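Local coordinates for protein glycosyl hydrolase BlGH5_18 (Bifidobacterium longum subsp. infantis, PDB 7LQX) that probably hydrolyses glycosidic bonds in N-glycans or fragments of them, as a family GH5 subfamily 18 glycosidase of a gut bifidobacterium, at residues G362-V368 / L420-E426. Numbering follows the deposited sequence.
Sequences GNDAAVV and LGVTRLE
Leu425 sets CG beside its backbone N (chi1 -67°), which carries CD2 to within 3.9 Å of Val368 CG2; Val368 CG2 lies beside the Val368 backbone N, with CG1 anti to that nitrogen (chi1 179°). On the same face Val422 CG1 meets Ala366 CB at 4.0 Å. A small alanine suits this place, with Val422 and Leu425 on one side and Thr404 and Val406 of strand 403-407 on the other. The opposite face packs against helix 388-399 through Val367, Arg424 and Glu426, and the extended Glu426 reaches Arg392 and Arg395 in salt bridges.

The backbones are joined in parallel register. Ala366 is gripped through both its peptide groups: N donates to Arg424 O, and O accepts from Glu426 N at 2.9 Å. Val368 N to Glu426 O is the next rung. Before the strands begin, Asp364 O takes Thr423 N from above its carbonyl plane at 2.9 Å, plus a weak bond from Arg424 N.

Asn363 N points almost straight at Leu420 O (3.0 Å, 171° at the hydrogen), and one water links that oxygen to Asn363 OD1. OD1 also bonds Arg262 NH1 while ND2 donates to Arg402 O, so an amide, donor and acceptor at once, suits this buried site. Another water joins Asp364 OD1, Gly421 O and Thr423 OG1. Gly421, at positive phi, is the C-prime residue of a Schellman motif ending helix 414-420; a CB there would jam against the preceding carbonyl O and point at the 362-363 backbone, so glycine fits. Strand 365-369 lies between 403-407 and 424-426 in a parallel sheet, order 2-1-3, a small alpha/beta unit following the (beta/alpha)8 barrel characteristic of GH5 enzymes.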
# COMPACT_ATOMS: atom_id res chain seq x y z
N GLY A 362 -3.70 47.69 -0.59
CA GLY A 362 -3.33 47.42 -1.96
C GLY A 362 -1.84 47.34 -2.20
O GLY A 362 -1.02 47.44 -1.29
N ASN A 363 -1.50 47.16 -3.47
CA ASN A 363 -0.13 46.91 -3.92
C ASN A 363 0.23 47.92 -4.98
O ASN A 363 -0.52 48.08 -5.96
CB ASN A 363 -0.05 45.52 -4.54
CG ASN A 363 -0.27 44.44 -3.53
OD1 ASN A 363 -1.40 44.00 -3.29
ND2 ASN A 363 0.81 43.98 -2.92
N ASP A 364 1.38 48.57 -4.83
CA ASP A 364 1.74 49.68 -5.70
C ASP A 364 2.34 49.24 -7.02
O ASP A 364 2.22 49.96 -8.02
CB ASP A 364 2.77 50.56 -4.99
CG ASP A 364 2.22 51.22 -3.75
OD1 ASP A 364 1.18 51.90 -3.85
OD2 ASP A 364 2.83 51.06 -2.67
N ALA A 365 3.02 48.10 -7.04
CA ALA A 365 3.77 47.66 -8.20
C ALA A 365 3.41 46.22 -8.52
O ALA A 365 2.94 45.47 -7.66
CB ALA A 365 5.28 47.74 -7.94
N ALA A 366 3.62 45.84 -9.78
CA ALA A 366 3.43 44.45 -10.16
C ALA A 366 4.43 44.05 -11.23
O ALA A 366 4.76 44.84 -12.12
CB ALA A 366 2.01 44.17 -10.66
N VAL A 367 4.91 42.82 -11.11
CA VAL A 367 5.67 42.15 -12.17
C VAL A 367 4.68 41.46 -13.10
O VAL A 367 3.73 40.81 -12.63
CB VAL A 367 6.69 41.16 -11.59
CG1 VAL A 367 7.51 40.54 -12.71
CG2 VAL A 367 7.61 41.85 -10.57
N VAL A 368 4.89 41.61 -14.40
CA VAL A 368 3.98 41.11 -15.42
C VAL A 368 4.44 39.74 -15.91
O VAL A 368 5.59 39.58 -16.34
CB VAL A 368 3.88 42.10 -16.60
CG1 VAL A 368 2.96 41.55 -17.66
CG2 VAL A 368 3.40 43.46 -16.12
N LEU A 420 -6.49 46.68 -7.78
CA LEU A 420 -5.34 46.17 -7.04
C LEU A 420 -4.55 47.28 -6.38
O LEU A 420 -3.80 47.01 -5.43
CB LEU A 420 -4.40 45.42 -7.98
CG LEU A 420 -4.92 44.15 -8.63
CD1 LEU A 420 -4.00 43.73 -9.75
CD2 LEU A 420 -5.03 43.05 -7.58
N GLY A 421 -4.66 48.51 -6.88
CA GLY A 421 -3.85 49.62 -6.43
C GLY A 421 -2.56 49.81 -7.20
O GLY A 421 -1.74 50.64 -6.80
N VAL A 422 -2.37 49.09 -8.29
CA VAL A 422 -1.08 49.03 -8.97
C VAL A 422 -0.92 50.22 -9.89
O VAL A 422 -1.73 50.43 -10.80
CB VAL A 422 -0.97 47.71 -9.76
CG1 VAL A 422 0.20 47.78 -10.72
CG2 VAL A 422 -0.85 46.54 -8.82
N THR A 423 0.14 51.00 -9.68
CA THR A 423 0.46 52.14 -10.54
C THR A 423 1.79 52.01 -11.27
O THR A 423 2.17 52.94 -11.99
CB THR A 423 0.44 53.46 -9.75
OG1 THR A 423 1.42 53.44 -8.71
CG2 THR A 423 -0.96 53.71 -9.16
N ARG A 424 2.49 50.90 -11.11
CA ARG A 424 3.76 50.66 -11.78
C ARG A 424 3.81 49.21 -12.21
O ARG A 424 3.47 48.31 -11.43
CB ARG A 424 4.96 50.95 -10.86
CG ARG A 424 6.28 50.43 -11.42
CD ARG A 424 7.49 51.23 -10.92
NE ARG A 424 7.66 51.13 -9.48
CZ ARG A 424 8.75 50.68 -8.86
NH1 ARG A 424 9.82 50.29 -9.55
NH2 ARG A 424 8.78 50.65 -7.54
N LEU A 425 4.25 48.97 -13.44
CA LEU A 425 4.39 47.62 -13.97
C LEU A 425 5.84 47.39 -14.38
O LEU A 425 6.49 48.28 -14.92
CB LEU A 425 3.51 47.46 -15.21
CG LEU A 425 2.00 47.51 -14.97
CD1 LEU A 425 1.27 47.61 -16.30
CD2 LEU A 425 1.55 46.30 -14.18
N GLU A 426 6.32 46.17 -14.14
CA GLU A 426 7.66 45.78 -14.55
C GLU A 426 7.57 44.54 -15.43
O GLU A 426 7.02 43.51 -15.01
CB GLU A 426 8.55 45.51 -13.34
CG GLU A 426 9.95 45.10 -13.70
CD GLU A 426 10.90 45.18 -12.53
OE1 GLU A 426 10.78 46.15 -11.74
OE2 GLU A 426 11.74 44.28 -12.39
O HOH W 1 -3.94 44.65 -3.99
O HOH W 2 0.24 52.64 -6.37
O HOH W 3 -1.69 50.67 -3.76